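Local atomic coordinates of D-2-hydroxyacid dehydrogensase protein (PDB entry 4LSW), a protein that probably catalyses the NAD(P)-dependent interconversion of D-2-hydroxyacids and 2-oxoacids. Residues L153-F158 with K179-W185; Y173-A177 with T211-V215. The contacts are given in a common frame with arbitrary orientation. Residue numbers count along the deposited sequence, not the author numbering.

Contact 1: residues L153-F158 with K179-W185; sequences LGRIGF and KSYAPDW
How a glycine-rich turn is backed by a distant loop is illustrated where residues 153-158 meet residues 179-185, the loop between strands 170-174 and 186-188. CA atoms come nearest at Leu153-Lys179 (7.6 Å) and Phe158-Ala182 (8.0 Å). Leu153, in the turn after strand 147-151 (phi/psi -113/54), offers its carbonyl to the loop: Tyr181 OH donates a hydrogen bond to Leu153 O at 2.6 Å, with that oxygen near the plane of the tyrosine ring. With chi1 t and chi2 p, Leu153 swings CD2 to 3.7 Å from Ala182 CB and 4.0 Å from Tyr181 CE1. Gly154 is the N-cap of helix 155-165, its O accepting from Phe158 N at 2.9 Å. Together with Gly157 it fits the GxGxxG pattern of a Rossmann strand-turn-helix, which in this family typically approaches the dinucleotide pyrophosphate. A side chain at Gly157 would collide with Leu153 CA. Phe158 points toward the loop with chi1 t. Tyr181 (chi1 p) directs its edge at the face of Phe158 in a T-shaped pair, centroids 5.0 Å apart and planes at 70°, while Phe158 CD1 lies 3.6 Å from Trp185 CZ3, rim to rim. Successive type I turns, Lys179-Ala182 and Ala182-Trp185, fold the loop so that Tyr181 and Trp185 both point CB toward the helix start.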
loop_
_atom_site.group_PDB
_atom_site.type_symbol
_atom_site.label_atom_id
_atom_site.label_comp_id
_atom_site.label_asym_id
_atom_site.label_seq_id
_atom_site.Cartn_x
_atom_site.Cartn_y
_atom_site.Cartn_z
ATOM N N LEU A 153 -5.047 11.118 -7.019
ATOM C CA LEU A 153 -6.272 11.365 -6.258
ATOM C C LEU A 153 -7.336 10.301 -6.539
ATOM O O LEU A 153 -8.467 10.607 -6.928
ATOM C CB LEU A 153 -6.807 12.775 -6.515
ATOM C CG LEU A 153 -7.700 13.264 -5.371
ATOM C CD1 LEU A 153 -6.864 13.854 -4.241
ATOM C CD2 LEU A 153 -8.726 14.256 -5.883
ATOM N N GLY A 154 -6.936 9.045 -6.349
ATOM C CA GLY A 154 -7.858 7.926 -6.347
ATOM C C GLY A 154 -8.441 7.760 -4.955
ATOM O O GLY A 154 -8.544 8.731 -4.211
ATOM N N ARG A 155 -8.814 6.532 -4.604
ATOM C CA ARG A 155 -9.429 6.252 -3.312
ATOM C C ARG A 155 -8.612 6.822 -2.153
ATOM O O ARG A 155 -9.142 7.555 -1.295
ATOM C CB ARG A 155 -9.559 4.740 -3.127
ATOM C CG ARG A 155 -10.483 4.053 -4.123
ATOM C CD ARG A 155 -10.193 2.561 -4.204
ATOM N NE ARG A 155 -11.261 1.838 -4.896
ATOM C CZ ARG A 155 -11.367 1.732 -6.221
ATOM N NH1 ARG A 155 -10.478 2.311 -7.018
ATOM N NH2 ARG A 155 -12.375 1.053 -6.752
ATOM N N ILE A 156 -7.328 6.491 -2.130
ATOM C CA ILE A 156 -6.472 6.868 -1.015
ATOM C C ILE A 156 -6.217 8.362 -0.997
ATOM O O ILE A 156 -6.350 9.012 0.042
ATOM C CB ILE A 156 -5.144 6.103 -1.023
ATOM C CG1 ILE A 156 -5.429 4.609 -0.865
ATOM C CG2 ILE A 156 -4.250 6.595 0.116
ATOM C CD1 ILE A 156 -4.209 3.739 -0.894
ATOM N N GLY A 157 -5.844 8.910 -2.146
ATOM C CA GLY A 157 -5.554 10.324 -2.228
ATOM C C GLY A 157 -6.746 11.170 -1.834
ATOM O O GLY A 157 -6.594 12.180 -1.158
ATOM N N PHE A 158 -7.932 10.756 -2.264
ATOM C CA PHE A 158 -9.155 11.448 -1.887
ATOM C C PHE A 158 -9.335 11.453 -0.383
ATOM O O PHE A 158 -9.621 12.495 0.203
ATOM C CB PHE A 158 -10.366 10.802 -2.551
ATOM C CG PHE A 158 -11.655 11.477 -2.230
ATOM C CD1 PHE A 158 -11.872 12.789 -2.621
ATOM C CD2 PHE A 158 -12.660 10.799 -1.568
ATOM C CE1 PHE A 158 -13.073 13.429 -2.338
ATOM C CE2 PHE A 158 -13.868 11.424 -1.282
ATOM C CZ PHE A 158 -14.071 12.742 -1.666
ATOM N N LYS A 179 -10.725 15.183 -11.252
ATOM C CA LYS A 179 -11.705 14.271 -10.685
ATOM C C LYS A 179 -12.993 15.009 -10.331
ATOM O O LYS A 179 -12.953 16.122 -9.789
ATOM C CB LYS A 179 -11.122 13.610 -9.435
ATOM C CG LYS A 179 -9.858 12.809 -9.699
ATOM C CD LYS A 179 -10.137 11.616 -10.620
ATOM C CE LYS A 179 -8.880 10.802 -10.888
ATOM N NZ LYS A 179 -9.143 9.629 -11.812
ATOM N N SER A 180 -14.132 14.383 -10.614
ATOM C CA SER A 180 -15.418 15.037 -10.391
ATOM C C SER A 180 -15.666 15.286 -8.913
ATOM O O SER A 180 -16.417 16.193 -8.535
ATOM C CB SER A 180 -16.560 14.205 -10.977
ATOM O OG SER A 180 -16.630 12.929 -10.367
ATOM N N TYR A 181 -15.017 14.476 -8.088
ATOM C CA TYR A 181 -15.200 14.541 -6.651
ATOM C C TYR A 181 -14.209 15.469 -5.963
ATOM O O TYR A 181 -14.110 15.459 -4.736
ATOM C CB TYR A 181 -15.135 13.135 -6.056
ATOM C CG TYR A 181 -13.959 12.272 -6.505
ATOM C CD1 TYR A 181 -12.690 12.434 -5.953
ATOM C CD2 TYR A 181 -14.134 11.259 -7.442
ATOM C CE1 TYR A 181 -11.631 11.616 -6.337
ATOM C CE2 TYR A 181 -13.082 10.441 -7.837
ATOM C CZ TYR A 181 -11.832 10.622 -7.283
ATOM O OH TYR A 181 -10.791 9.803 -7.662
ATOM N N ALA A 182 -13.498 16.283 -6.744
ATOM C CA ALA A 182 -12.562 17.256 -6.173
ATOM C C ALA A 182 -12.880 18.694 -6.569
ATOM O O ALA A 182 -12.002 19.424 -7.026
ATOM C CB ALA A 182 -11.140 16.908 -6.580
ATOM N N PRO A 183 -14.136 19.126 -6.380
ATOM C CA PRO A 183 -14.466 20.452 -6.909
ATOM C C PRO A 183 -13.761 21.619 -6.216
ATOM O O PRO A 183 -13.634 22.677 -6.832
ATOM C CB PRO A 183 -15.978 20.548 -6.669
ATOM C CG PRO A 183 -16.226 19.655 -5.511
ATOM C CD PRO A 183 -15.284 18.512 -5.688
ATOM N N ASP A 184 -13.296 21.435 -4.983
ATOM C CA ASP A 184 -12.717 22.545 -4.229
ATOM C C ASP A 184 -11.193 22.500 -4.129
ATOM O O ASP A 184 -10.589 23.294 -3.410
ATOM C CB ASP A 184 -13.326 22.601 -2.831
ATOM C CG ASP A 184 -14.821 22.816 -2.860
ATOM O OD1 ASP A 184 -15.277 23.678 -3.638
ATOM O OD2 ASP A 184 -15.530 22.103 -2.125
ATOM N N TRP A 185 -10.579 21.568 -4.851
ATOM C CA TRP A 185 -9.129 21.432 -4.852
ATOM C C TRP A 185 -8.566 21.671 -6.251
ATOM O O TRP A 185 -9.199 21.338 -7.260
ATOM C CB TRP A 185 -8.721 20.054 -4.333
ATOM C CG TRP A 185 -9.327 19.736 -2.998
ATOM C CD1 TRP A 185 -9.519 20.599 -1.955
ATOM C CD2 TRP A 185 -9.859 18.474 -2.581
ATOM N NE1 TRP A 185 -10.116 19.943 -0.907
ATOM C CE2 TRP A 185 -10.346 18.642 -1.265
ATOM C CE3 TRP A 185 -9.963 17.220 -3.186
ATOM C CZ2 TRP A 185 -10.936 17.594 -0.550
ATOM C CZ3 TRP A 185 -10.561 16.184 -2.482
ATOM C CH2 TRP A 185 -11.033 16.373 -1.175
#

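Contact 2: residues Y173-A177 with T211-V215; sequences YSDIA and TRHIV
Side chains carry much of the contact where residues 173-177, running off the end of strand 170-174, pass residues 211-215. The backbones come closest at Asp175 and His213, with CA atoms 7.4 Å apart; Thr211-His213 form a short 3-10 segment, followed by Ile214, whose N bonds to Thr211 O at 3.3 Å. His213, chi1 m and chi2 132°, reaches across the gap until NE2 is 3.0 Å from Ser174 OG, near the ring plane, and CE1 is 3.2 Å from Asp175 O; NE2 also makes a weak hydrogen bond to Glu189 O. Ser174 (chi1 t) points toward the histidine, yet its hydroxyl is hydrogen-bonded to Val188 O of the neighbouring strand. Asp175 turns away with chi1 t, and its OD1 accepts from Ile176 N at 2.7 Å, leaving OD2 for the glycine-rich turn. An acidic residue at the end of the second strand of a Rossmann fold commonly binds the adenosine ribose of NAD, and the position of Asp175 is consistent with that role. Farther out, Arg212 (chi1 p, chi2 and chi3 t) extends its guanidinium until NH2 is 3.3 Å from Ile176 CD1. Water 1 bridges the segments, donating to Asp175 O at 2.7 Å and accepting from Arg212 NH2 at 2.9 Å.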
loop_
_atom_site.group_PDB
_atom_site.type_symbol
_atom_site.label_atom_id
_atom_site.label_comp_id
_atom_site.label_asym_id
_atom_site.label_seq_id
_atom_site.Cartn_x
_atom_site.Cartn_y
_atom_site.Cartn_z
ATOM N N TYR A 173 -3.847 18.878 -6.283
ATOM C CA TYR A 173 -3.577 17.486 -6.604
ATOM C C TYR A 173 -3.222 17.345 -8.066
ATOM O O TYR A 173 -3.549 18.214 -8.882
ATOM C CB TYR A 173 -4.790 16.605 -6.285
ATOM C CG TYR A 173 -5.975 16.791 -7.214
ATOM C CD1 TYR A 173 -6.866 17.841 -7.044
ATOM C CD2 TYR A 173 -6.209 15.898 -8.254
ATOM C CE1 TYR A 173 -7.968 18.007 -7.899
ATOM C CE2 TYR A 173 -7.299 16.048 -9.104
ATOM C CZ TYR A 173 -8.177 17.098 -8.918
ATOM O OH TYR A 173 -9.258 17.228 -9.782
ATOM N N SER A 174 -2.536 16.251 -8.383
ATOM C CA SER A 174 -2.247 15.908 -9.769
ATOM C C SER A 174 -2.668 14.473 -10.036
ATOM O O SER A 174 -2.571 13.621 -9.165
ATOM C CB SER A 174 -0.766 16.081 -10.065
ATOM O OG SER A 174 -0.501 15.876 -11.452
ATOM N N ASP A 175 -3.175 14.226 -11.241
ATOM C CA ASP A 175 -3.570 12.893 -11.673
ATOM C C ASP A 175 -3.649 12.953 -13.190
ATOM O O ASP A 175 -3.298 13.977 -13.776
ATOM C CB ASP A 175 -4.912 12.487 -11.044
ATOM C CG ASP A 175 -5.045 10.984 -10.844
ATOM O OD1 ASP A 175 -4.686 10.210 -11.756
ATOM O OD2 ASP A 175 -5.508 10.579 -9.754
ATOM N N ILE A 176 -4.089 11.859 -13.808
ATOM C CA ILE A 176 -4.205 11.778 -15.265
ATOM C C ILE A 176 -5.280 12.727 -15.805
ATOM O O ILE A 176 -5.216 13.177 -16.956
ATOM C CB ILE A 176 -4.493 10.329 -15.724
ATOM C CG1 ILE A 176 -4.192 10.166 -17.216
ATOM C CG2 ILE A 176 -5.924 9.915 -15.402
ATOM C CD1 ILE A 176 -2.760 10.498 -17.570
ATOM N N ALA A 177 -6.279 13.023 -14.977
ATOM C CA ALA A 177 -7.338 13.961 -15.329
ATOM C C ALA A 177 -7.962 14.508 -14.056
ATOM O O ALA A 177 -7.808 13.904 -12.987
ATOM C CB ALA A 177 -8.407 13.259 -16.168
ATOM N N THR A 211 4.856 9.336 -16.865
ATOM C CA THR A 211 6.127 10.053 -16.761
ATOM C C THR A 211 6.051 11.358 -15.958
ATOM O O THR A 211 6.898 11.608 -15.097
ATOM C CB THR A 211 6.759 10.304 -18.149
ATOM O OG1 THR A 211 6.878 9.055 -18.841
ATOM C CG2 THR A 211 8.136 10.916 -18.003
ATOM N N ARG A 212 5.021 12.162 -16.206
ATOM C CA ARG A 212 4.919 13.464 -15.551
ATOM C C ARG A 212 4.496 13.352 -14.089
ATOM O O ARG A 212 4.423 14.359 -13.380
ATOM C CB ARG A 212 3.971 14.396 -16.306
ATOM C CG ARG A 212 2.507 13.980 -16.259
ATOM C CD ARG A 212 1.640 15.006 -16.983
ATOM N NE ARG A 212 0.266 14.541 -17.166
ATOM C CZ ARG A 212 -0.139 13.758 -18.161
ATOM N NH1 ARG A 212 0.725 13.335 -19.075
ATOM N NH2 ARG A 212 -1.412 13.392 -18.243
ATOM N N HIS A 213 4.218 12.133 -13.642
ATOM C CA HIS A 213 3.790 11.922 -12.258
ATOM C C HIS A 213 4.817 11.131 -11.443
ATOM O O HIS A 213 4.635 10.876 -10.249
ATOM C CB HIS A 213 2.419 11.236 -12.226
ATOM C CG HIS A 213 1.322 12.064 -12.823
ATOM N ND1 HIS A 213 0.419 11.564 -13.733
ATOM C CD2 HIS A 213 0.995 13.365 -12.634
ATOM C CE1 HIS A 213 -0.421 12.527 -14.086
ATOM N NE2 HIS A 213 -0.092 13.625 -13.433
ATOM N N ILE A 214 5.901 10.736 -12.092
ATOM C CA ILE A 214 6.988 10.061 -11.402
ATOM C C ILE A 214 7.763 11.041 -10.502
ATOM O O ILE A 214 8.033 12.182 -10.906
ATOM C CB ILE A 214 7.947 9.424 -12.435
ATOM C CG1 ILE A 214 7.215 8.352 -13.245
ATOM C CG2 ILE A 214 9.192 8.871 -11.754
ATOM C CD1 ILE A 214 7.981 7.880 -14.481
ATOM N N VAL A 215 8.113 10.601 -9.292
ATOM C CA VAL A 215 8.820 11.454 -8.344
ATOM C C VAL A 215 10.324 11.270 -8.472
ATOM O O VAL A 215 10.913 10.394 -7.836
ATOM C CB VAL A 215 8.383 11.198 -6.885
ATOM C CG1 VAL A 215 9.075 12.173 -5.933
ATOM C CG2 VAL A 215 6.875 11.326 -6.770
HETATM O O HOH W 1 -2.495 15.102 -16.145
#

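Both contacts belong to the seven-stranded parallel sheet domain, their centres 13 Å apart, and their segments alternate along the chain: 153-158, 173-177, 179-185, then 211-215. Helix 155-165 leads directly into strand 170-174, so the first segments of the two contacts bracket a Rossmann helix and its following strand. The end of that strand joins them. Asp175 OD2 lies 2.8 Å from Leu153 N, and Tyr173 OH lies 2.9 Å from Lys179 N, both probable hydrogen bonds, while Tyr173 CE1 packs 3.6 Å from Ala182 CB. The general principle is that the glycine-rich turn and Asp175 meet where related dehydrogenases bind the dinucleotide, while loop 179-185 backs the turn.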